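Local coordinates for protein pyroglutamyl-peptidase I (Fervidobacterium islandicum, PDB 6LTQ) that probably removes N-terminal pyroglutamate from peptides as a cysteine peptidase of the pyroglutamyl-peptidase I family, at residues D76-L81 and K174-V179; L92-I97 and V129-V134; D123-R128 and V159-L164. One frame throughout, in Å; residues are numbered along the deposited sequence.

How the interactions relate
All three contacts meet on one mixed sheet, their centres about 10 Å apart in each pairing. Interaction 1 joins two parallel strands of that sheet. Its strand 175-181 also pairs with the strand of interaction 2, where Phe178 O lies 3.0 Å from Glu93 N. Interaction 3 sets helix 158-170 against strand 124-126, which pairs with strand 90-97. Tyr160 OH of interaction 3 reaches Glu93 O at 2.7 Å, and Thr127 OG1 reaches Ala176 O at 2.6 Å. Glu93 also bonds His180 through its carboxylate. Cys156, oxidised here to cysteinesulfonic acid, lies just before helix 158-170. Cys156, His180 and Glu93 are consistent with the Cys-His-Glu triad of this family.

Interaction 1 of 3, residues D76-L81 and K174-V179; sequences DIALHL and KHALFV
Lys174 starts the pairing with a weak bond from its N to Asp76 O. The same oxygen takes a second bond from His175 N at 3.2 Å, so one acceptor serves two amides. The Lys174 chain bends at chi2, and its NZ bonds Gly171 O instead of Asp76. His175 O accepts Ala78 N at 3.0 Å. His175 CB lies alongside Ile77 CG2 at 3.9 Å, the two side chains pointing the same way. Ala176 brings its CA hydrogen to Ala78 O. Its methyl sits beside that of Ala78 and also meets Ser163 and Leu164 of helix 158-170. Leu177 N bonds Ala78 O, and Leu177 O receives His80 N at 2.9 Å. Phe178 makes the tightest side-chain contact. Its CG is anti to the backbone N (chi1 -163°), and ring atom CD2 comes within 3.2 Å of His80 CB. The two side chains cross at about a right angle, with His80 O over one ring face, offset toward the rim. The His80 ring is held at both nitrogens, ND1 by Thr20 and NE2 by Ser163. Val179 N closes the ladder with a 2.7 Å bond to His80 O. Its CG2 touches Leu79 CD1 at 3.7 Å, and its CB lies by Leu81 CD2 at 3.8 Å. Leu79, Leu81 and Val179 all pack on helix 203-215, while His80 and Ala176 meet helix 158-170 on the other face. The register is that of a regular parallel pair inside an alpha/beta sheet. The chemistry implies a buried seam joined by backbone bonds and, on both faces, by side-chain contacts. It is largely apolar on the face of Leu79, Leu177, Leu81 and Val179, with His175 at its partly exposed end; the other face holds a polar histidine, His80, satisfied at both nitrogens.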
ATOM      1  N   ASP D  76     -35.377   2.015  14.376  1.00 25.88           N
ATOM      2  CA  ASP D  76     -34.623   2.988  15.166  1.00 20.53           C
ATOM      3  C   ASP D  76     -33.174   3.196  14.692  1.00 38.44           C
ATOM      4  O   ASP D  76     -32.674   4.330  14.719  1.00 30.57           O
ATOM      5  CB  ASP D  76     -34.582   2.578  16.627  1.00 20.78           C
ATOM      6  CG  ASP D  76     -35.963   2.474  17.232  1.00 46.38           C
ATOM      7  OD1 ASP D  76     -36.191   1.533  18.025  1.00 44.68           O
ATOM      8  OD2 ASP D  76     -36.824   3.320  16.893  1.00 47.54           O
ATOM      9  N   ILE D  77     -32.445   2.125  14.360  1.00 34.53           N
ATOM     10  CA  ILE D  77     -31.034   2.222  13.967  1.00 24.02           C
ATOM     11  C   ILE D  77     -30.816   1.387  12.723  1.00 29.52           C
ATOM     12  O   ILE D  77     -31.154   0.197  12.698  1.00 27.24           O
ATOM     13  CB  ILE D  77     -30.078   1.743  15.069  1.00 34.97           C
ATOM     14  CG1 ILE D  77     -30.524   2.248  16.433  1.00 36.36           C
ATOM     15  CG2 ILE D  77     -28.633   2.184  14.754  1.00 31.75           C
ATOM     16  CD1 ILE D  77     -29.891   1.496  17.562  1.00 51.56           C
ATOM     17  N   ALA D  78     -30.189   1.984  11.722  1.00 17.28           N
ATOM     18  CA  ALA D  78     -29.802   1.270  10.521  1.00 23.47           C
ATOM     19  C   ALA D  78     -28.321   0.948  10.656  1.00 25.76           C
ATOM     20  O   ALA D  78     -27.515   1.841  10.933  1.00 18.88           O
ATOM     21  CB  ALA D  78     -30.077   2.104   9.272  1.00 22.28           C
ATOM     22  N   LEU D  79     -27.983  -0.328  10.547  1.00 22.49           N
ATOM     23  CA  LEU D  79     -26.594  -0.782  10.539  1.00 22.43           C
ATOM     24  C   LEU D  79     -26.386  -1.337   9.142  1.00 21.54           C
ATOM     25  O   LEU D  79     -26.803  -2.462   8.840  1.00 18.13           O
ATOM     26  CB  LEU D  79     -26.340  -1.822  11.627  1.00 22.67           C
ATOM     27  CG  LEU D  79     -24.915  -2.360  11.817  1.00 29.94           C
ATOM     28  CD1 LEU D  79     -23.926  -1.208  11.938  1.00 24.24           C
ATOM     29  CD2 LEU D  79     -24.826  -3.277  13.056  1.00 24.77           C
ATOM     30  N   HIS D  80     -25.787  -0.529   8.270  1.00 14.21           N
ATOM     31  CA  HIS D  80     -25.585  -0.919   6.889  1.00 13.82           C
ATOM     32  C   HIS D  80     -24.223  -1.584   6.744  1.00 19.37           C
ATOM     33  O   HIS D  80     -23.203  -1.015   7.156  1.00 17.04           O
ATOM     34  CB  HIS D  80     -25.654   0.288   5.957  1.00 15.05           C
ATOM     35  CG  HIS D  80     -26.981   0.970   5.934  1.00 22.48           C
ATOM     36  ND1 HIS D  80     -28.144   0.334   5.543  1.00 20.42           N
ATOM     37  CD2 HIS D  80     -27.326   2.242   6.236  1.00 21.84           C
ATOM     38  CE1 HIS D  80     -29.150   1.192   5.613  1.00 24.59           C
ATOM     39  NE2 HIS D  80     -28.679   2.356   6.030  1.00 25.99           N
ATOM     40  N   LEU D  81     -24.210  -2.771   6.144  1.00 14.42           N
ATOM     41  CA  LEU D  81     -22.975  -3.487   5.858  1.00 18.38           C
ATOM     42  C   LEU D  81     -22.682  -3.461   4.370  1.00 22.13           C
ATOM     43  O   LEU D  81     -23.594  -3.545   3.542  1.00 18.91           O
ATOM     44  CB  LEU D  81     -23.034  -4.945   6.326  1.00 14.73           C
ATOM     45  CG  LEU D  81     -23.448  -5.214   7.769  1.00 13.76           C
ATOM     46  CD1 LEU D  81     -23.399  -6.732   8.051  1.00 15.32           C
ATOM     47  CD2 LEU D  81     -22.594  -4.418   8.782  1.00 20.14           C
ATOM     48  N   LYS D 174     -33.522   6.866  13.787  1.00 21.94           N
ATOM     49  CA  LYS D 174     -32.853   7.819  14.661  1.00 23.75           C
ATOM     50  C   LYS D 174     -31.341   7.874  14.404  1.00 34.83           C
ATOM     51  O   LYS D 174     -30.698   8.926  14.592  1.00 28.13           O
ATOM     52  CB  LYS D 174     -33.220   7.446  16.087  1.00 31.16           C
ATOM     53  CG  LYS D 174     -34.534   8.083  16.537  1.00 54.99           C
ATOM     54  CD  LYS D 174     -35.765   7.923  15.724  1.00 63.06           C
ATOM     55  CE  LYS D 174     -36.591   9.045  16.341  1.00 67.24           C
ATOM     56  NZ  LYS D 174     -37.502   9.597  15.399  1.00 66.46           N
ATOM     57  N   HIS D 175     -30.751   6.736  14.036  1.00 25.32           N
ATOM     58  CA  HIS D 175     -29.312   6.666  13.838  1.00 23.63           C
ATOM     59  C   HIS D 175     -29.014   5.799  12.626  1.00 27.02           C
ATOM     60  O   HIS D 175     -29.790   4.913  12.256  1.00 24.25           O
ATOM     61  CB  HIS D 175     -28.604   6.093  15.076  1.00 25.34           C
ATOM     62  CG  HIS D 175     -28.371   7.075  16.187  1.00 28.91           C
ATOM     63  ND1 HIS D 175     -27.538   8.166  16.053  1.00 27.25           N
ATOM     64  CD2 HIS D 175     -28.800   7.088  17.474  1.00 32.87           C
ATOM     65  CE1 HIS D 175     -27.492   8.827  17.194  1.00 32.98           C
ATOM     66  NE2 HIS D 175     -28.244   8.191  18.076  1.00 34.88           N
ATOM     67  N   ALA D 176     -27.872   6.055  12.010  1.00 18.21           N
ATOM     68  CA  ALA D 176     -27.386   5.165  10.981  1.00 15.56           C
ATOM     69  C   ALA D 176     -25.872   5.085  11.088  1.00 21.94           C
ATOM     70  O   ALA D 176     -25.215   6.072  11.441  1.00 18.62           O
ATOM     71  CB  ALA D 176     -27.801   5.641   9.601  1.00 22.95           C
ATOM     72  N   LEU D 177     -25.348   3.884  10.837  1.00 17.85           N
ATOM     73  CA  LEU D 177     -23.912   3.629  10.771  1.00 18.31           C
ATOM     74  C   LEU D 177     -23.653   2.691   9.598  1.00 27.17           C
ATOM     75  O   LEU D 177     -24.423   1.748   9.367  1.00 18.79           O
ATOM     76  CB  LEU D 177     -23.393   3.020  12.088  1.00 16.34           C
ATOM     77  CG  LEU D 177     -21.908   2.624  12.189  1.00 16.83           C
ATOM     78  CD1 LEU D 177     -20.968   3.846  12.042  1.00 19.25           C
ATOM     79  CD2 LEU D 177     -21.626   1.899  13.482  1.00 17.73           C
ATOM     80  N   PHE D 178     -22.584   2.949   8.838  1.00 14.14           N
ATOM     81  CA  PHE D 178     -22.185   2.060   7.754  1.00 15.94           C
ATOM     82  C   PHE D 178     -20.877   1.374   8.131  1.00 16.86           C
ATOM     83  O   PHE D 178     -19.939   2.031   8.591  1.00 14.13           O
ATOM     84  CB  PHE D 178     -22.030   2.798   6.421  1.00 15.66           C
ATOM     85  CG  PHE D 178     -22.020   1.870   5.254  1.00 18.99           C
ATOM     86  CD1 PHE D 178     -20.896   1.091   4.971  1.00 13.84           C
ATOM     87  CD2 PHE D 178     -23.154   1.701   4.480  1.00 19.82           C
ATOM     88  CE1 PHE D 178     -20.903   0.179   3.928  1.00 17.33           C
ATOM     89  CE2 PHE D 178     -23.163   0.797   3.436  1.00 15.55           C
ATOM     90  CZ  PHE D 178     -22.044   0.032   3.161  1.00 17.36           C
ATOM     91  N   VAL D 179     -20.820   0.059   7.948  1.00 11.61           N
ATOM     92  CA  VAL D 179     -19.636  -0.743   8.275  1.00 14.74           C
ATOM     93  C   VAL D 179     -19.168  -1.397   6.981  1.00 16.68           C
ATOM     94  O   VAL D 179     -19.903  -2.191   6.379  1.00 15.27           O
ATOM     95  CB  VAL D 179     -19.918  -1.788   9.363  1.00 18.55           C
ATOM     96  CG1 VAL D 179     -18.631  -2.555   9.698  1.00 13.39           C
ATOM     97  CG2 VAL D 179     -20.460  -1.117  10.624  1.00 13.14           C
TER

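Interaction 2 of 3, residues L92-I97 and V129-V134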
ATOM      1  N   LEU D  92     -15.205   1.342   9.829  1.00 12.05           N
ATOM      2  CA  LEU D  92     -16.364   2.089  10.296  1.00 13.86           C
ATOM      3  C   LEU D  92     -16.408   3.440   9.594  1.00 14.89           C
ATOM      4  O   LEU D  92     -15.480   4.251   9.726  1.00 12.23           O
ATOM      5  CB  LEU D  92     -16.289   2.262  11.813  1.00  7.81           C
ATOM      6  CG  LEU D  92     -16.016   0.920  12.493  1.00 16.10           C
ATOM      7  CD1 LEU D  92     -15.456   1.138  13.863  1.00 16.92           C
ATOM      8  CD2 LEU D  92     -17.304   0.070  12.579  1.00 17.43           C
ATOM      9  N   GLU D  93     -17.486   3.685   8.857  1.00  9.94           N
ATOM     10  CA  GLU D  93     -17.590   4.870   8.010  1.00 10.68           C
ATOM     11  C   GLU D  93     -18.283   6.006   8.754  1.00 20.55           C
ATOM     12  O   GLU D  93     -19.424   5.866   9.209  1.00 14.32           O
ATOM     13  CB  GLU D  93     -18.338   4.529   6.724  1.00 12.55           C
ATOM     14  CG  GLU D  93     -17.630   3.482   5.872  1.00 15.96           C
ATOM     15  CD  GLU D  93     -16.344   3.990   5.212  1.00 19.37           C
ATOM     16  OE1 GLU D  93     -15.971   5.178   5.400  1.00 13.42           O
ATOM     17  OE2 GLU D  93     -15.728   3.201   4.459  1.00 17.16           O
ATOM     18  N   ARG D  94     -17.606   7.147   8.848  1.00 14.34           N
ATOM     19  CA  ARG D  94     -18.158   8.270   9.580  1.00 12.92           C
ATOM     20  C   ARG D  94     -18.905   9.254   8.698  1.00  9.08           C
ATOM     21  O   ARG D  94     -19.707  10.040   9.225  1.00 15.46           O
ATOM     22  CB  ARG D  94     -17.030   9.011  10.319  1.00 13.19           C
ATOM     23  CG  ARG D  94     -17.505   9.957  11.395  1.00 20.38           C
ATOM     24  CD  ARG D  94     -16.390  10.389  12.294  1.00 15.26           C
ATOM     25  NE  ARG D  94     -16.904  11.063  13.488  1.00 24.80           N
ATOM     26  CZ  ARG D  94     -16.159  11.436  14.522  1.00 19.69           C
ATOM     27  NH1 ARG D  94     -14.849  11.210  14.525  1.00 24.79           N
ATOM     28  NH2 ARG D  94     -16.732  12.027  15.568  1.00 35.40           N
ATOM     29  N   VAL D  95     -18.633   9.271   7.391  1.00 11.88           N
ATOM     30  CA  VAL D  95     -19.074  10.348   6.500  1.00 12.81           C
ATOM     31  C   VAL D  95     -19.813   9.754   5.313  1.00 14.23           C
ATOM     32  O   VAL D  95     -19.297   8.844   4.652  1.00 16.04           O
ATOM     33  CB  VAL D  95     -17.886  11.185   5.980  1.00 17.85           C
ATOM     34  CG1 VAL D  95     -18.364  12.220   4.950  1.00 15.26           C
ATOM     35  CG2 VAL D  95     -17.160  11.850   7.121  1.00 14.84           C
ATOM     36  N   ALA D  96     -20.995  10.306   5.008  1.00 12.63           N
ATOM     37  CA  ALA D  96     -21.715   9.991   3.780  1.00 16.22           C
ATOM     38  C   ALA D  96     -21.883  11.274   2.986  1.00 12.00           C
ATOM     39  O   ALA D  96     -22.304  12.289   3.541  1.00 15.69           O
ATOM     40  CB  ALA D  96     -23.089   9.359   4.085  1.00 14.96           C
ATOM     41  N   ILE D  97     -21.569  11.242   1.700  1.00 15.03           N
ATOM     42  CA  ILE D  97     -21.595  12.465   0.915  1.00 15.73           C
ATOM     43  C   ILE D  97     -22.682  12.391  -0.151  1.00 20.25           C
ATOM     44  O   ILE D  97     -23.071  11.322  -0.623  1.00 17.90           O
ATOM     45  CB  ILE D  97     -20.227  12.770   0.277  1.00 18.26           C
ATOM     46  CG1 ILE D  97     -19.861  11.682  -0.721  1.00 19.76           C
ATOM     47  CG2 ILE D  97     -19.153  12.899   1.365  1.00 24.72           C
ATOM     48  CD1 ILE D  97     -18.841  12.159  -1.742  1.00 29.91           C
ATOM     49  N   VAL D 129     -23.758   8.238  15.650  1.00 16.35           N
ATOM     50  CA  VAL D 129     -23.322   7.127  16.490  1.00 19.40           C
ATOM     51  C   VAL D 129     -21.923   7.426  17.016  1.00 23.85           C
ATOM     52  O   VAL D 129     -21.103   8.068  16.342  1.00 22.89           O
ATOM     53  CB  VAL D 129     -23.349   5.814  15.676  1.00 24.12           C
ATOM     54  CG1 VAL D 129     -22.821   4.623  16.475  1.00 25.49           C
ATOM     55  CG2 VAL D 129     -24.752   5.533  15.141  1.00 17.96           C
ATOM     56  N   LYS D 130     -21.642   6.967  18.235  1.00 17.42           N
ATOM     57  CA  LYS D 130     -20.340   7.178  18.867  1.00 17.31           C
ATOM     58  C   LYS D 130     -19.321   6.254  18.202  1.00 18.40           C
ATOM     59  O   LYS D 130     -18.967   5.187  18.704  1.00 16.75           O
ATOM     60  CB  LYS D 130     -20.423   6.936  20.361  1.00 24.56           C
ATOM     61  CG  LYS D 130     -21.419   7.845  21.068  1.00 35.23           C
ATOM     62  CD  LYS D 130     -21.556   7.439  22.523  1.00 27.22           C
ATOM     63  CE  LYS D 130     -20.411   7.998  23.356  1.00 47.51           C
ATOM     64  NZ  LYS D 130     -20.774   9.284  24.025  1.00 70.18           N
ATOM     65  N   ILE D 131     -18.853   6.676  17.027  1.00 18.97           N
ATOM     66  CA  ILE D 131     -18.128   5.753  16.165  1.00 19.51           C
ATOM     67  C   ILE D 131     -16.758   5.403  16.743  1.00 18.43           C
ATOM     68  O   ILE D 131     -16.277   4.271  16.568  1.00 17.48           O
ATOM     69  CB  ILE D 131     -18.055   6.335  14.740  1.00 18.89           C
ATOM     70  CG1 ILE D 131     -17.480   5.312  13.755  1.00 17.70           C
ATOM     71  CG2 ILE D 131     -17.300   7.672  14.696  1.00 21.77           C
ATOM     72  CD1 ILE D 131     -17.682   5.743  12.293  1.00 15.05           C
ATOM     73  N   LYS D 132     -16.111   6.328  17.464  1.00 18.69           N
ATOM     74  CA  LYS D 132     -14.818   5.988  18.054  1.00 24.83           C
ATOM     75  C   LYS D 132     -14.972   4.930  19.134  1.00 31.19           C
ATOM     76  O   LYS D 132     -14.096   4.066  19.302  1.00 19.85           O
ATOM     77  CB  LYS D 132     -14.145   7.231  18.649  1.00 27.29           C
ATOM     78  CG  LYS D 132     -13.830   8.316  17.643  1.00 35.31           C
ATOM     79  CD  LYS D 132     -12.772   7.895  16.654  1.00 43.35           C
ATOM     80  CE  LYS D 132     -11.409   8.362  17.122  1.00 50.30           C
ATOM     81  NZ  LYS D 132     -11.470   9.777  17.576  1.00 39.47           N
ATOM     82  N   ALA D 133     -16.084   4.975  19.871  1.00 25.57           N
ATOM     83  CA  ALA D 133     -16.340   3.951  20.873  1.00 23.03           C
ATOM     84  C   ALA D 133     -16.582   2.582  20.236  1.00 19.40           C
ATOM     85  O   ALA D 133     -16.204   1.558  20.822  1.00 19.00           O
ATOM     86  CB  ALA D 133     -17.529   4.360  21.756  1.00 27.35           C
ATOM     87  N   VAL D 134     -17.211   2.530  19.059  1.00 18.00           N
ATOM     88  CA  VAL D 134     -17.346   1.251  18.364  1.00 15.97           C
ATOM     89  C   VAL D 134     -15.963   0.701  18.022  1.00 20.63           C
ATOM     90  O   VAL D 134     -15.648  -0.459  18.304  1.00 17.06           O
ATOM     91  CB  VAL D 134     -18.207   1.399  17.097  1.00 17.57           C
ATOM     92  CG1 VAL D 134     -18.399   0.029  16.406  1.00 14.60           C
ATOM     93  CG2 VAL D 134     -19.557   2.029  17.413  1.00 18.72           C
TER
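A methyl group sits on a charged plane: Ile131 CG2 lies over one face of the Arg94 guanidinium, 3.6 Å above it and offset toward the rim. The extended Arg94 chain lays CD and NE past the same methyl. The guanidinium nitrogens bond elsewhere, NH1 to Tyr149 and NH2 to Asp114 of the second subunit. Lys132 NZ forms salt bridges to that Asp114 and to Asp101 of the second subunit, and its like charge lies 4.8 Å from Arg94 NH1. These acids probably ease the repulsion. Ile131 CG1 is anti to the backbone N (chi1 -172°). CD1 beyond it touches Glu93 O at 3.5 Å and Leu92 CB at 3.8 Å. Val134 CG1 adds apolar contact to both Leu92 methyls at 4.0 Å. No hydrogen bond crosses between the segments. An alanine in place of Ile131 would probably leave the Arg94 plane without its methyl cover and open a gap beside Leu92 CB and Glu93 O. The contact lays the first turn of helix 131-140 against strand 90-97, with Ile131 also touching Leu177 of strand 175-181 and Val147 of strand 145-148.

Interaction 3 of 3, residues D123-R128 and V159-L164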
ATOM      1  N   ASP D 123     -24.234  18.776   1.651  1.00 17.07           N
ATOM      2  CA  ASP D 123     -23.124  18.147   0.933  1.00 20.19           C
ATOM      3  C   ASP D 123     -22.745  16.794   1.536  1.00 17.78           C
ATOM      4  O   ASP D 123     -22.330  15.878   0.808  1.00 17.40           O
ATOM      5  CB  ASP D 123     -21.913  19.088   0.926  1.00 16.08           C
ATOM      6  CG  ASP D 123     -22.095  20.262  -0.026  1.00 24.77           C
ATOM      7  OD1 ASP D 123     -23.041  20.232  -0.836  1.00 22.38           O
ATOM      8  OD2 ASP D 123     -21.294  21.219   0.026  1.00 16.30           O
ATOM      9  N   ALA D 124     -22.891  16.646   2.848  1.00 15.47           N
ATOM     10  CA  ALA D 124     -22.566  15.386   3.500  1.00 23.02           C
ATOM     11  C   ALA D 124     -23.228  15.344   4.864  1.00 23.05           C
ATOM     12  O   ALA D 124     -23.626  16.369   5.417  1.00 27.06           O
ATOM     13  CB  ALA D 124     -21.053  15.190   3.650  1.00 18.88           C
ATOM     14  N   TYR D 125     -23.336  14.132   5.398  1.00 16.57           N
ATOM     15  CA  TYR D 125     -23.723  13.907   6.780  1.00 17.98           C
ATOM     16  C   TYR D 125     -22.636  13.111   7.483  1.00 18.75           C
ATOM     17  O   TYR D 125     -21.996  12.243   6.887  1.00 20.39           O
ATOM     18  CB  TYR D 125     -25.048  13.121   6.905  1.00 21.73           C
ATOM     19  CG  TYR D 125     -26.288  13.898   6.524  1.00 23.45           C
ATOM     20  CD1 TYR D 125     -26.959  14.660   7.463  1.00 26.50           C
ATOM     21  CD2 TYR D 125     -26.781  13.865   5.223  1.00 22.69           C
ATOM     22  CE1 TYR D 125     -28.095  15.373   7.123  1.00 31.32           C
ATOM     23  CE2 TYR D 125     -27.921  14.575   4.869  1.00 21.18           C
ATOM     24  CZ  TYR D 125     -28.571  15.330   5.829  1.00 26.35           C
ATOM     25  OH  TYR D 125     -29.710  16.037   5.498  1.00 27.89           O
ATOM     26  N   MET D 126     -22.440  13.393   8.757  1.00 13.24           N
ATOM     27  CA  MET D 126     -21.682  12.477   9.592  1.00 17.62           C
ATOM     28  C   MET D 126     -22.649  11.691  10.456  1.00 21.79           C
ATOM     29  O   MET D 126     -23.696  12.215  10.840  1.00 17.89           O
ATOM     30  CB  MET D 126     -20.682  13.222  10.482  1.00 17.24           C
ATOM     31  CG  MET D 126     -19.404  13.622   9.748  1.00 17.98           C
ATOM     32  SD  MET D 126     -18.187  14.430  10.804  1.00 24.60           S
ATOM     33  CE  MET D 126     -18.877  16.095  10.902  1.00 18.28           C
ATOM     34  N   THR D 127     -22.302  10.429  10.751  1.00 16.24           N
ATOM     35  CA  THR D 127     -23.095   9.658  11.708  1.00 20.24           C
ATOM     36  C   THR D 127     -23.079  10.329  13.073  1.00 21.99           C
ATOM     37  O   THR D 127     -22.122  11.009  13.457  1.00 19.17           O
ATOM     38  CB  THR D 127     -22.583   8.212  11.861  1.00 22.68           C
ATOM     39  OG1 THR D 127     -23.462   7.492  12.745  1.00 18.93           O
ATOM     40  CG2 THR D 127     -21.181   8.196  12.480  1.00 13.05           C
ATOM     41  N   ARG D 128     -24.179  10.160  13.804  1.00 23.07           N
ATOM     42  CA  ARG D 128     -24.233  10.591  15.186  1.00 19.88           C
ATOM     43  C   ARG D 128     -23.949   9.458  16.155  1.00 22.33           C
ATOM     44  O   ARG D 128     -23.880   9.698  17.362  1.00 21.60           O
ATOM     45  CB  ARG D 128     -25.596  11.225  15.491  1.00 27.79           C
ATOM     46  CG  ARG D 128     -26.005  12.280  14.470  1.00 35.47           C
ATOM     47  CD  ARG D 128     -27.307  12.979  14.871  1.00 46.07           C
ATOM     48  NE  ARG D 128     -28.446  12.064  14.921  1.00 48.62           N
ATOM     49  CZ  ARG D 128     -29.080  11.714  16.039  1.00 44.31           C
ATOM     50  NH1 ARG D 128     -28.684  12.190  17.218  1.00 43.77           N
ATOM     51  NH2 ARG D 128     -30.105  10.874  15.981  1.00 48.78           N
ATOM     52  N   VAL D 159     -26.657   4.613  -0.110  1.00 22.00           N
ATOM     53  CA  VAL D 159     -27.562   4.126   0.922  1.00 19.86           C
ATOM     54  C   VAL D 159     -27.262   4.795   2.251  1.00 19.59           C
ATOM     55  O   VAL D 159     -28.172   5.180   3.000  1.00 18.62           O
ATOM     56  CB  VAL D 159     -27.448   2.589   1.013  1.00 26.78           C
ATOM     57  CG1 VAL D 159     -27.909   2.086   2.356  1.00 22.78           C
ATOM     58  CG2 VAL D 159     -28.210   1.938  -0.130  1.00 21.02           C
ATOM     59  N   TYR D 160     -25.972   4.966   2.568  1.00 21.43           N
ATOM     60  CA  TYR D 160     -25.606   5.629   3.811  1.00 14.18           C
ATOM     61  C   TYR D 160     -26.148   7.054   3.842  1.00 15.27           C
ATOM     62  O   TYR D 160     -26.735   7.483   4.838  1.00 19.37           O
ATOM     63  CB  TYR D 160     -24.075   5.637   3.983  1.00 11.54           C
ATOM     64  CG  TYR D 160     -23.564   5.878   5.376  1.00 14.52           C
ATOM     65  CD1 TYR D 160     -24.396   5.787   6.476  1.00 14.24           C
ATOM     66  CD2 TYR D 160     -22.202   6.176   5.597  1.00 14.46           C
ATOM     67  CE1 TYR D 160     -23.917   5.998   7.766  1.00 11.31           C
ATOM     68  CE2 TYR D 160     -21.711   6.386   6.872  1.00 10.65           C
ATOM     69  CZ  TYR D 160     -22.557   6.294   7.954  1.00 18.15           C
ATOM     70  OH  TYR D 160     -22.051   6.490   9.212  1.00 15.46           O
ATOM     71  N   TYR D 161     -25.918   7.811   2.770  1.00 13.79           N
ATOM     72  CA  TYR D 161     -26.406   9.187   2.735  1.00 18.26           C
ATOM     73  C   TYR D 161     -27.925   9.217   2.802  1.00 19.68           C
ATOM     74  O   TYR D 161     -28.511  10.022   3.537  1.00 16.02           O
ATOM     75  CB  TYR D 161     -25.906   9.901   1.481  1.00 18.49           C
ATOM     76  CG  TYR D 161     -26.342  11.357   1.414  1.00 24.13           C
ATOM     77  CD1 TYR D 161     -27.558  11.715   0.830  1.00 28.28           C
ATOM     78  CD2 TYR D 161     -25.542  12.371   1.937  1.00 18.45           C
ATOM     79  CE1 TYR D 161     -27.968  13.032   0.776  1.00 21.51           C
ATOM     80  CE2 TYR D 161     -25.941  13.702   1.871  1.00 18.44           C
ATOM     81  CZ  TYR D 161     -27.157  14.030   1.288  1.00 24.42           C
ATOM     82  OH  TYR D 161     -27.568  15.367   1.237  1.00 21.53           O
ATOM     83  N   TYR D 162     -28.573   8.314   2.065  1.00 20.58           N
ATOM     84  CA  TYR D 162     -30.034   8.260   2.084  1.00 26.34           C
ATOM     85  C   TYR D 162     -30.557   8.102   3.508  1.00 21.09           C
ATOM     86  O   TYR D 162     -31.451   8.840   3.937  1.00 23.46           O
ATOM     87  CB  TYR D 162     -30.531   7.124   1.183  1.00 24.19           C
ATOM     88  CG  TYR D 162     -32.043   7.155   1.019  1.00 25.34           C
ATOM     89  CD1 TYR D 162     -32.875   6.526   1.938  1.00 27.83           C
ATOM     90  CD2 TYR D 162     -32.629   7.850  -0.031  1.00 35.21           C
ATOM     91  CE1 TYR D 162     -34.254   6.578   1.799  1.00 36.37           C
ATOM     92  CE2 TYR D 162     -33.997   7.906  -0.182  1.00 36.05           C
ATOM     93  CZ  TYR D 162     -34.805   7.270   0.734  1.00 38.94           C
ATOM     94  OH  TYR D 162     -36.169   7.338   0.576  1.00 40.49           O
ATOM     95  N   SER D 163     -29.981   7.168   4.279  1.00 21.22           N
ATOM     96  CA  SER D 163     -30.472   6.933   5.632  1.00 15.89           C
ATOM     97  C   SER D 163     -30.178   8.102   6.560  1.00 27.71           C
ATOM     98  O   SER D 163     -31.032   8.476   7.374  1.00 23.43           O
ATOM     99  CB  SER D 163     -29.881   5.637   6.222  1.00 16.52           C
ATOM    100  OG  SER D 163     -30.420   4.488   5.572  1.00 25.26           O
ATOM    101  N   LEU D 164     -28.973   8.691   6.475  1.00 16.07           N
ATOM    102  CA  LEU D 164     -28.690   9.814   7.360  1.00 19.64           C
ATOM    103  C   LEU D 164     -29.523  11.039   6.976  1.00 12.22           C
ATOM    104  O   LEU D 164     -29.932  11.804   7.856  1.00 21.97           O
ATOM    105  CB  LEU D 164     -27.184  10.135   7.355  1.00 21.89           C
ATOM    106  CG  LEU D 164     -26.282   9.160   8.153  1.00 17.87           C
ATOM    107  CD1 LEU D 164     -24.765   9.438   7.882  1.00 15.02           C
ATOM    108  CD2 LEU D 164     -26.526   9.239   9.626  1.00 18.53           C
TER
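Tyr125 has Leu164 O over the centre of one ring face, 4.0 Å above the plane, and Tyr161 CD2 at its edge, in plane. The Tyr161 ring in turn receives Ala124 CA at its own edge. The two rings are oblique, with planes at 57° and centroids 5.2 Å apart. The closest atoms are Tyr125 CD2 and Tyr161 CE2, at 3.5 Å. Over one face of the Tyr160 ring lies Leu164 CD1 from the same helix. Tyr125 OH bonds His165, Tyr161 OH bonds Pro122 O and Tyr160 OH bonds Glu93 O, which would help fix how the rings are turned. Leu164 CB touches Tyr125 CB at 3.7 Å, the side chains sliding past each other in opposite directions. Thr127 CB meets Tyr160 OH at 3.2 Å. Thr127 OG1, anti to the backbone N (chi1 -176°), bonds Ala176 O. Asp123 OD2 bonds Met126 N of the second subunit, so the strand side of the contact is part of the subunit interface. Helix 158-170 lies steeply (76° between the short segments) across a short antiparallel strand added to the alpha/beta sheet. Tyr160, bonded to the probable catalytic Glu93, is consistent with a second-shell place beside the active site.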